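Local coordinates for hypothetical protein (Chromobacterium violaceum, PDB 2O3I) that is of unknown function but belongs to the DUF917 family, combining S-Me-THD-like N-terminal and C-terminal domains, at residues H33-Y44 against N75-V84; L141-A149 against W209-L220. The protein carries 2 engineered substitutions. All coordinates share one frame; numbering follows the deposited sequence.

Contact 1 (H33-Y44 against N75-V84); sequences HLAANFRKGDYY and NQVQWPNGPV
The six-membered ring of Trp79 carries Asn37 CB over one face, 3.7 Å from its centroid, and meets Tyr44 at its edge, where Tyr44 CE1 approaches Trp79 CZ3. The carboxamide of Asn37 lies flat on the indole, the two planes only 16° apart. Trp79 CE3 in turn sits over one face of the Tyr43 ring, displaced toward the rim, with the planes inclined at 44°, so the rings meet obliquely. Tyr44 is sandwiched within its own segment, Tyr43 CD1 over the centre of one face and Phe38 CD2 over the opposite one, and Tyr43, Tyr44 and Trp79 together form an aromatic cluster. At the far edge of its ring, Tyr43 OH donates to Asn81 OD1 (2.8 Å) in the carbonyl plane, ring and amide being nearly coplanar; Asn81 ND2 binds Glu161 O, which fixes the turn of the amide. The cluster ties the chain that leaves helix 28-35 through the type I turn Ala35-Phe38 to the start of helix 81-96, where Pro80 is N-cap and centre of an inverse gamma turn. Helix 111-124 backs it, Leu119 touching Leu34, Phe38 and Tyr44. A water accepts from Tyr44 OH at 2.8 Å and donates to Leu34 O (2.6 Å) and Gln78 O (2.9 Å). With CG anti to the carbonyl carbon (chi1 -69°), Asn37 also sends ND2 to Gln78 O at 3.3 Å, from above the carbonyl plane, so two donors share that oxygen. Leu34 CD2 packs against Val77 CG1, 3.6 Å away, and Pro80 CD. Farther along, His33 ND1 makes a weak, strongly bent bond of 2.8 Å to Asn75 O.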
loop_
_atom_site.group_PDB
_atom_site.type_symbol
_atom_site.label_atom_id
_atom_site.label_comp_id
_atom_site.label_asym_id
_atom_site.label_seq_id
_atom_site.Cartn_x
_atom_site.Cartn_y
_atom_site.Cartn_z
ATOM N N HIS A 33 -16.384 -19.624 -14.301
ATOM C CA HIS A 33 -16.693 -18.398 -15.015
ATOM C C HIS A 33 -15.577 -18.059 -15.993
ATOM O O HIS A 33 -15.833 -17.617 -17.116
ATOM C CB HIS A 33 -16.863 -17.243 -14.029
ATOM C CG HIS A 33 -18.199 -17.211 -13.358
ATOM N ND1 HIS A 33 -18.440 -16.474 -12.218
ATOM C CD2 HIS A 33 -19.369 -17.816 -13.672
ATOM C CE1 HIS A 33 -19.702 -16.630 -11.856
ATOM N NE2 HIS A 33 -20.287 -17.438 -12.721
ATOM N N LEU A 34 -14.337 -18.265 -15.559
ATOM C CA LEU A 34 -13.179 -17.970 -16.396
ATOM C C LEU A 34 -12.974 -19.011 -17.495
ATOM O O LEU A 34 -12.683 -18.666 -18.645
ATOM C CB LEU A 34 -11.919 -17.875 -15.534
ATOM C CG LEU A 34 -11.757 -16.641 -14.645
ATOM C CD1 LEU A 34 -10.548 -16.815 -13.746
ATOM C CD2 LEU A 34 -11.592 -15.399 -15.519
ATOM N N ALA A 35 -13.131 -20.281 -17.134
ATOM C CA ALA A 35 -12.955 -21.378 -18.081
ATOM C C ALA A 35 -14.012 -21.386 -19.188
ATOM O O ALA A 35 -13.741 -21.819 -20.309
ATOM C CB ALA A 35 -12.971 -22.707 -17.340
ATOM N N ALA A 36 -15.211 -20.908 -18.873
ATOM C CA ALA A 36 -16.293 -20.874 -19.850
ATOM C C ALA A 36 -15.940 -20.087 -21.109
ATOM O O ALA A 36 -16.462 -20.374 -22.185
ATOM C CB ALA A 36 -17.546 -20.289 -19.218
ATOM N N ASN A 37 -15.052 -19.102 -20.977
ATOM C CA ASN A 37 -14.663 -18.277 -22.118
ATOM C C ASN A 37 -13.346 -18.661 -22.783
ATOM O O ASN A 37 -12.880 -17.955 -23.678
ATOM C CB ASN A 37 -14.593 -16.800 -21.713
ATOM C CG ASN A 37 -15.957 -16.213 -21.407
ATOM O OD1 ASN A 37 -16.856 -16.227 -22.253
ATOM N ND2 ASN A 37 -16.119 -15.689 -20.195
ATOM N N PHE A 38 -12.740 -19.762 -22.353
ATOM C CA PHE A 38 -11.479 -20.187 -22.946
ATOM C C PHE A 38 -11.709 -20.933 -24.250
ATOM O O PHE A 38 -12.263 -22.025 -24.265
ATOM C CB PHE A 38 -10.697 -21.094 -21.993
ATOM C CG PHE A 38 -9.353 -21.526 -22.529
ATOM C CD1 PHE A 38 -8.944 -22.850 -22.427
ATOM C CD2 PHE A 38 -8.490 -20.608 -23.123
ATOM C CE1 PHE A 38 -7.698 -23.258 -22.911
ATOM C CE2 PHE A 38 -7.242 -21.009 -23.611
ATOM C CZ PHE A 38 -6.850 -22.337 -23.504
ATOM N N ARG A 39 -11.274 -20.330 -25.345
ATOM C CA ARG A 39 -11.397 -20.933 -26.663
ATOM C C ARG A 39 -10.576 -20.069 -27.613
ATOM O O ARG A 39 -10.450 -18.860 -27.402
ATOM C CB ARG A 39 -12.859 -20.967 -27.102
ATOM C CG ARG A 39 -13.490 -19.606 -27.171
ATOM C CD ARG A 39 -14.968 -19.694 -27.494
ATOM N NE ARG A 39 -15.537 -18.363 -27.674
ATOM C CZ ARG A 39 -15.201 -17.535 -28.660
ATOM N NH1 ARG A 39 -14.300 -17.900 -29.566
ATOM N NH2 ARG A 39 -15.765 -16.334 -28.738
ATOM N N LYS A 40 -10.002 -20.678 -28.643
ATOM C CA LYS A 40 -9.196 -19.903 -29.580
ATOM C C LYS A 40 -10.032 -18.778 -30.190
ATOM O O LYS A 40 -11.183 -18.979 -30.576
ATOM C CB LYS A 40 -8.638 -20.804 -30.688
ATOM C CG LYS A 40 -7.460 -20.192 -31.449
ATOM C CD LYS A 40 -6.902 -21.161 -32.493
ATOM C CE LYS A 40 -5.583 -20.660 -33.084
ATOM N NZ LYS A 40 -5.702 -19.325 -33.749
ATOM N N GLY A 41 -9.451 -17.587 -30.257
ATOM C CA GLY A 41 -10.162 -16.456 -30.815
ATOM C C GLY A 41 -9.342 -15.188 -30.729
ATOM O O GLY A 41 -8.111 -15.225 -30.761
ATOM N N ASP A 42 -10.022 -14.055 -30.624
ATOM C CA ASP A 42 -9.340 -12.776 -30.525
ATOM C C ASP A 42 -8.524 -12.727 -29.236
ATOM O O ASP A 42 -7.317 -12.501 -29.268
ATOM C CB ASP A 42 -10.351 -11.628 -30.526
ATOM C CG ASP A 42 -9.685 -10.273 -30.653
ATOM O OD1 ASP A 42 -10.139 -9.319 -29.992
ATOM O OD2 ASP A 42 -8.709 -10.160 -31.425
ATOM N N TYR A 43 -9.187 -12.954 -28.104
ATOM C CA TYR A 43 -8.516 -12.913 -26.806
ATOM C C TYR A 43 -7.465 -14.021 -26.617
ATOM O O TYR A 43 -6.317 -13.724 -26.298
ATOM C CB TYR A 43 -9.556 -12.953 -25.681
ATOM C CG TYR A 43 -9.015 -12.586 -24.308
ATOM C CD1 TYR A 43 -8.360 -13.533 -23.511
ATOM C CD2 TYR A 43 -9.169 -11.289 -23.801
ATOM C CE1 TYR A 43 -7.880 -13.197 -22.240
ATOM C CE2 TYR A 43 -8.686 -10.943 -22.534
ATOM C CZ TYR A 43 -8.049 -11.902 -21.761
ATOM O OH TYR A 43 -7.598 -11.572 -20.508
ATOM N N TYR A 44 -7.845 -15.282 -26.816
ATOM C CA TYR A 44 -6.899 -16.390 -26.665
ATOM C C TYR A 44 -6.395 -16.876 -28.021
ATOM O O TYR A 44 -7.120 -17.535 -28.765
ATOM C CB TYR A 44 -7.547 -17.562 -25.918
ATOM C CG TYR A 44 -7.931 -17.253 -24.489
ATOM C CD1 TYR A 44 -9.269 -17.059 -24.133
ATOM C CD2 TYR A 44 -6.956 -17.150 -23.489
ATOM C CE1 TYR A 44 -9.631 -16.773 -22.813
ATOM C CE2 TYR A 44 -7.306 -16.862 -22.168
ATOM C CZ TYR A 44 -8.648 -16.673 -21.842
ATOM O OH TYR A 44 -9.005 -16.357 -20.557
ATOM N N ASN A 75 -15.753 -13.402 -8.355
ATOM C CA ASN A 75 -16.822 -14.233 -8.912
ATOM C C ASN A 75 -17.514 -13.558 -10.095
ATOM O O ASN A 75 -18.370 -14.157 -10.736
ATOM C CB ASN A 75 -17.888 -14.556 -7.853
ATOM C CG ASN A 75 -17.483 -15.696 -6.930
ATOM O OD1 ASN A 75 -17.090 -16.771 -7.384
ATOM N ND2 ASN A 75 -17.591 -15.468 -5.628
ATOM N N GLN A 76 -17.141 -12.317 -10.384
ATOM C CA GLN A 76 -17.758 -11.574 -11.478
ATOM C C GLN A 76 -16.892 -11.513 -12.730
ATOM O O GLN A 76 -17.361 -11.143 -13.807
ATOM C CB GLN A 76 -18.074 -10.150 -11.015
ATOM C CG GLN A 76 -18.996 -10.076 -9.804
ATOM C CD GLN A 76 -19.204 -8.649 -9.326
ATOM O OE1 GLN A 76 -19.585 -7.771 -10.108
ATOM N NE2 GLN A 76 -18.958 -8.408 -8.037
ATOM N N VAL A 77 -15.627 -11.884 -12.583
ATOM C CA VAL A 77 -14.688 -11.858 -13.693
ATOM C C VAL A 77 -15.013 -12.896 -14.764
ATOM O O VAL A 77 -15.438 -14.006 -14.456
ATOM C CB VAL A 77 -13.258 -12.085 -13.181
ATOM C CG1 VAL A 77 -12.280 -12.027 -14.328
ATOM C CG2 VAL A 77 -12.915 -11.029 -12.144
ATOM N N GLN A 78 -14.816 -12.507 -16.023
ATOM C CA GLN A 78 -15.058 -13.369 -17.176
ATOM C C GLN A 78 -13.733 -13.698 -17.864
ATOM O O GLN A 78 -13.532 -14.810 -18.345
ATOM C CB GLN A 78 -15.981 -12.676 -18.180
ATOM C CG GLN A 78 -17.427 -12.535 -17.750
ATOM C CD GLN A 78 -18.117 -13.874 -17.587
ATOM O OE1 GLN A 78 -18.026 -14.510 -16.536
ATOM N NE2 GLN A 78 -18.802 -14.319 -18.640
ATOM N N TRP A 79 -12.841 -12.711 -17.925
ATOM C CA TRP A 79 -11.521 -12.888 -18.532
ATOM C C TRP A 79 -10.473 -12.455 -17.503
ATOM O O TRP A 79 -10.704 -11.532 -16.731
ATOM C CB TRP A 79 -11.396 -12.049 -19.809
ATOM C CG TRP A 79 -12.613 -12.134 -20.691
ATOM C CD1 TRP A 79 -13.798 -11.472 -20.523
ATOM C CD2 TRP A 79 -12.777 -12.958 -21.848
ATOM N NE1 TRP A 79 -14.690 -11.834 -21.502
ATOM C CE2 TRP A 79 -14.091 -12.745 -22.329
ATOM C CE3 TRP A 79 -11.945 -13.858 -22.525
ATOM C CZ2 TRP A 79 -14.591 -13.398 -23.457
ATOM C CZ3 TRP A 79 -12.441 -14.508 -23.646
ATOM C CH2 TRP A 79 -13.755 -14.274 -24.100
ATOM N N PRO A 80 -9.312 -13.123 -17.472
ATOM C CA PRO A 80 -8.267 -12.768 -16.508
ATOM C C PRO A 80 -7.391 -11.585 -16.915
ATOM O O PRO A 80 -6.169 -11.713 -17.001
ATOM C CB PRO A 80 -7.470 -14.059 -16.401
ATOM C CG PRO A 80 -7.496 -14.553 -17.809
ATOM C CD PRO A 80 -8.941 -14.332 -18.230
ATOM N N ASN A 81 -8.010 -10.435 -17.159
ATOM C CA ASN A 81 -7.253 -9.254 -17.559
ATOM C C ASN A 81 -6.188 -8.861 -16.540
ATOM O O ASN A 81 -5.053 -8.558 -16.909
ATOM C CB ASN A 81 -8.192 -8.068 -17.811
ATOM C CG ASN A 81 -8.962 -8.199 -19.111
ATOM O OD1 ASN A 81 -8.767 -9.154 -19.866
ATOM N ND2 ASN A 81 -9.839 -7.236 -19.383
ATOM N N GLY A 82 -6.551 -8.867 -15.262
ATOM C CA GLY A 82 -5.597 -8.503 -14.225
ATOM C C GLY A 82 -4.335 -9.352 -14.235
ATOM O O GLY A 82 -3.234 -8.814 -14.352
ATOM N N PRO A 83 -4.460 -10.683 -14.093
ATOM C CA PRO A 83 -3.291 -11.568 -14.098
ATOM C C PRO A 83 -2.483 -11.456 -15.393
ATOM O O PRO A 83 -1.254 -11.455 -15.371
ATOM C CB PRO A 83 -3.909 -12.954 -13.911
ATOM C CG PRO A 83 -5.077 -12.666 -13.025
ATOM C CD PRO A 83 -5.665 -11.416 -13.663
ATOM N N VAL A 84 -3.178 -11.372 -16.520
ATOM C CA VAL A 84 -2.502 -11.245 -17.806
ATOM C C VAL A 84 -1.666 -9.961 -17.810
ATOM O O VAL A 84 -0.493 -9.955 -18.207
ATOM C CB VAL A 84 -3.526 -11.200 -18.967
ATOM C CG1 VAL A 84 -2.840 -10.787 -20.252
ATOM C CG2 VAL A 84 -4.173 -12.559 -19.145
HETATM O O HOH W 1 -11.743 -16.550 -19.915
#

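Contact 2 (L141-A149 against W209-L220); sequences LPMLTYAAA and WMMSPAQLGGAL
Thr145 OG1 lies 2.8 Å from Ala219 O, and Gly133 O is a second acceptor for the same hydroxyl, so which carbonyl receives its single proton is not settled. A chi1 of 52° places OG1 between the backbone N and carbonyl carbon, facing the C-terminal end of helix 213-219. The short helix 145-148, following a 3-10 segment, packs against the end of strand 203-211 of the mixed sheet and against helix 213-219. Tyr146 and Trp209 carry much of the apolar contact. Tyr146 CB stands over the centre of the six-membered ring of Trp209, 3.4 Å from the centroid and 11° off the normal, a CH-pi contact; the two rings, inclined by 23°, are displaced so far that little of one lies over the other. Leu141 O lies at the edge of the indole; Leu141 CD2 touches Trp209 CH2, and Leu144 CD1 packs obliquely, 3.8 Å from Trp209 CZ3. At the edge of the Tyr146 ring lies selenomethionine Met211, its CE in the ring plane against Tyr146 CD1 and its SE 5.3 Å from the centroid, a Met-aromatic contact, while Leu220 CD1 reaches Tyr146 CE1 at 3.6 Å. Tyr146 OH is held by Ala106 O. Farther along the chain, Ala149 CB rests 3.7 Å from Ala219 CA and close to Gly218 O.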
loop_
_atom_site.group_PDB
_atom_site.type_symbol
_atom_site.label_atom_id
_atom_site.label_comp_id
_atom_site.label_asym_id
_atom_site.label_seq_id
_atom_site.Cartn_x
_atom_site.Cartn_y
_atom_site.Cartn_z
ATOM N N LEU A 141 1.150 -15.966 2.319
ATOM C CA LEU A 141 2.387 -16.199 1.575
ATOM C C LEU A 141 3.566 -16.945 2.203
ATOM O O LEU A 141 4.249 -17.695 1.509
ATOM C CB LEU A 141 2.888 -14.868 1.008
ATOM C CG LEU A 141 1.922 -14.105 0.090
ATOM C CD1 LEU A 141 2.554 -12.773 -0.289
ATOM C CD2 LEU A 141 1.597 -14.922 -1.156
ATOM N N PRO A 142 3.845 -16.744 3.501
ATOM C CA PRO A 142 4.986 -17.474 4.079
ATOM C C PRO A 142 4.818 -18.997 4.166
ATOM O O PRO A 142 5.760 -19.719 4.500
ATOM C CB PRO A 142 5.153 -16.829 5.461
ATOM C CG PRO A 142 3.768 -16.321 5.783
ATOM C CD PRO A 142 3.312 -15.755 4.456
HETATM N N MSE A 143 3.619 -19.483 3.873
HETATM C CA MSE A 143 3.367 -20.916 3.928
HETATM C C MSE A 143 3.649 -21.586 2.588
HETATM O O MSE A 143 3.548 -22.804 2.468
HETATM C CB MSE A 143 1.927 -21.186 4.397
HETATM C CG MSE A 143 1.786 -21.124 5.923
HETATM SE SE MSE A 143 0.005 -20.757 6.631
HETATM C CE MSE A 143 0.220 -18.869 6.954
ATOM N N LEU A 144 4.009 -20.788 1.588
ATOM C CA LEU A 144 4.339 -21.323 0.270
ATOM C C LEU A 144 5.844 -21.546 0.195
ATOM O O LEU A 144 6.616 -20.785 0.778
ATOM C CB LEU A 144 3.905 -20.357 -0.834
ATOM C CG LEU A 144 2.404 -20.081 -0.909
ATOM C CD1 LEU A 144 2.116 -19.132 -2.058
ATOM C CD2 LEU A 144 1.653 -21.395 -1.098
ATOM N N THR A 145 6.265 -22.582 -0.525
ATOM C CA THR A 145 7.690 -22.892 -0.633
ATOM C C THR A 145 8.540 -21.777 -1.241
ATOM O O THR A 145 9.751 -21.713 -0.995
ATOM C CB THR A 145 7.911 -24.201 -1.415
ATOM O OG1 THR A 145 7.221 -24.150 -2.665
ATOM C CG2 THR A 145 7.392 -25.375 -0.610
ATOM N N TYR A 146 7.905 -20.894 -2.015
ATOM C CA TYR A 146 8.605 -19.768 -2.638
ATOM C C TYR A 146 9.259 -18.933 -1.538
ATOM O O TYR A 146 10.425 -18.534 -1.642
ATOM C CB TYR A 146 7.624 -18.871 -3.415
ATOM C CG TYR A 146 6.794 -19.569 -4.472
ATOM C CD1 TYR A 146 7.359 -19.984 -5.680
ATOM C CD2 TYR A 146 5.440 -19.811 -4.262
ATOM C CE1 TYR A 146 6.588 -20.627 -6.653
ATOM C CE2 TYR A 146 4.663 -20.449 -5.225
ATOM C CZ TYR A 146 5.240 -20.857 -6.417
ATOM O OH TYR A 146 4.470 -21.513 -7.355
ATOM N N ALA A 147 8.493 -18.669 -0.484
ATOM C CA ALA A 147 8.977 -17.883 0.642
ATOM C C ALA A 147 10.075 -18.606 1.438
ATOM O O ALA A 147 11.055 -17.988 1.859
ATOM C CB ALA A 147 7.808 -17.519 1.558
ATOM N N ALA A 148 9.913 -19.909 1.638
ATOM C CA ALA A 148 10.896 -20.694 2.382
ATOM C C ALA A 148 12.227 -20.758 1.638
ATOM O O ALA A 148 13.301 -20.671 2.250
ATOM C CB ALA A 148 10.363 -22.108 2.627
ATOM N N ALA A 149 12.149 -20.918 0.320
ATOM C CA ALA A 149 13.336 -20.988 -0.519
ATOM C C ALA A 149 14.031 -19.631 -0.582
ATOM O O ALA A 149 15.137 -19.519 -1.097
ATOM C CB ALA A 149 12.962 -21.442 -1.922
ATOM N N TRP A 209 7.566 -13.107 -7.363
ATOM C CA TRP A 209 8.496 -14.225 -7.273
ATOM C C TRP A 209 9.082 -14.656 -8.628
ATOM O O TRP A 209 9.109 -15.843 -8.973
ATOM C CB TRP A 209 7.820 -15.415 -6.567
ATOM C CG TRP A 209 7.782 -15.277 -5.053
ATOM C CD1 TRP A 209 8.785 -14.807 -4.250
ATOM C CD2 TRP A 209 6.727 -15.683 -4.173
ATOM N NE1 TRP A 209 8.424 -14.899 -2.931
ATOM C CE2 TRP A 209 7.166 -15.434 -2.850
ATOM C CE3 TRP A 209 5.453 -16.236 -4.371
ATOM C CZ2 TRP A 209 6.380 -15.717 -1.725
ATOM C CZ3 TRP A 209 4.665 -16.521 -3.252
ATOM C CH2 TRP A 209 5.135 -16.260 -1.946
HETATM N N MSE A 210 9.548 -13.681 -9.395
HETATM C CA MSE A 210 10.171 -13.973 -10.679
HETATM C C MSE A 210 11.384 -14.860 -10.388
HETATM O O MSE A 210 12.143 -14.597 -9.452
HETATM C CB MSE A 210 10.614 -12.679 -11.356
HETATM C CG MSE A 210 9.472 -11.778 -11.791
HETATM SE SE MSE A 210 10.127 -10.138 -12.601
HETATM C CE MSE A 210 10.217 -9.057 -10.993
HETATM N N MSE A 211 11.568 -15.911 -11.183
HETATM C CA MSE A 211 12.681 -16.826 -10.956
HETATM C C MSE A 211 13.429 -17.255 -12.214
HETATM O O MSE A 211 12.853 -17.353 -13.303
HETATM C CB MSE A 211 12.181 -18.092 -10.246
HETATM C CG MSE A 211 11.470 -17.836 -8.917
HETATM SE SE MSE A 211 10.388 -19.358 -8.344
HETATM C CE MSE A 211 10.337 -19.039 -6.473
ATOM N N SER A 212 14.718 -17.525 -12.038
ATOM C CA SER A 212 15.568 -18.005 -13.112
ATOM C C SER A 212 15.442 -19.516 -12.973
ATOM O O SER A 212 15.003 -19.998 -11.935
ATOM C CB SER A 212 17.006 -17.567 -12.881
ATOM N N PRO A 213 15.803 -20.282 -14.014
ATOM C CA PRO A 213 15.692 -21.744 -13.909
ATOM C C PRO A 213 16.458 -22.334 -12.719
ATOM O O PRO A 213 16.106 -23.396 -12.208
ATOM C CB PRO A 213 16.251 -22.227 -15.248
ATOM C CG PRO A 213 15.852 -21.126 -16.187
ATOM C CD PRO A 213 16.169 -19.878 -15.385
ATOM N N ALA A 214 17.501 -21.635 -12.285
ATOM C CA ALA A 214 18.321 -22.097 -11.173
ATOM C C ALA A 214 17.518 -22.114 -9.883
ATOM O O ALA A 214 17.596 -23.067 -9.101
ATOM C CB ALA A 214 19.549 -21.203 -11.022
ATOM N N GLN A 215 16.740 -21.061 -9.667
ATOM C CA GLN A 215 15.919 -20.947 -8.468
ATOM C C GLN A 215 14.725 -21.892 -8.441
ATOM O O GLN A 215 14.341 -22.364 -7.378
ATOM C CB GLN A 215 15.403 -19.516 -8.312
ATOM C CG GLN A 215 16.476 -18.489 -8.061
ATOM C CD GLN A 215 15.926 -17.077 -8.026
ATOM O OE1 GLN A 215 15.353 -16.597 -9.006
ATOM N NE2 GLN A 215 16.100 -16.400 -6.893
ATOM N N LEU A 216 14.142 -22.169 -9.605
ATOM C CA LEU A 216 12.961 -23.034 -9.680
ATOM C C LEU A 216 12.976 -24.308 -8.854
ATOM O O LEU A 216 12.049 -24.556 -8.087
ATOM C CB LEU A 216 12.661 -23.430 -11.122
ATOM C CG LEU A 216 11.565 -22.691 -11.877
ATOM C CD1 LEU A 216 11.060 -23.635 -12.967
ATOM C CD2 LEU A 216 10.422 -22.289 -10.960
ATOM N N GLY A 217 14.009 -25.124 -9.042
ATOM C CA GLY A 217 14.119 -26.380 -8.324
ATOM C C GLY A 217 13.834 -26.312 -6.838
ATOM O O GLY A 217 12.829 -26.851 -6.360
ATOM N N GLY A 218 14.719 -25.653 -6.100
ATOM C CA GLY A 218 14.545 -25.540 -4.662
ATOM C C GLY A 218 13.297 -24.773 -4.282
ATOM O O GLY A 218 12.737 -24.971 -3.206
ATOM N N ALA A 219 12.845 -23.904 -5.177
ATOM C CA ALA A 219 11.668 -23.085 -4.914
ATOM C C ALA A 219 10.362 -23.860 -5.036
ATOM O O ALA A 219 9.383 -23.543 -4.366
ATOM C CB ALA A 219 11.652 -21.884 -5.852
ATOM N N LEU A 220 10.357 -24.883 -5.884
ATOM C CA LEU A 220 9.170 -25.693 -6.094
ATOM C C LEU A 220 9.409 -27.165 -5.751
ATOM O O LEU A 220 9.450 -28.018 -6.638
ATOM C CB LEU A 220 8.699 -25.569 -7.552
ATOM C CG LEU A 220 8.019 -24.275 -8.044
ATOM C CD1 LEU A 220 8.939 -23.092 -7.881
ATOM C CD2 LEU A 220 7.652 -24.417 -9.513
#

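In the fold
The two contacts follow in series along the chain, 33-44/75-84 closing before 141-149/209-220 opens, and their centres lie 27 Å apart, with nearest atoms about 11 Å apart and no touch. Strand 61-69 of the mixed sheet is common ground: its Tyr67 meets Leu34, Val77 and Pro83 of contact 1, while its Met64 touches Trp209 of contact 2, whose strand 203-211 pairs antiparallel with it. Contact 1 stays within the N-terminal S-Me-THD-like region; contact 2 joins that region to the C-terminal one, whose strand 203-211 enters the sheet between 61-69 and 156-159. The N- and C-terminal regions therefore share one sheet, and neither contact involves the other chain.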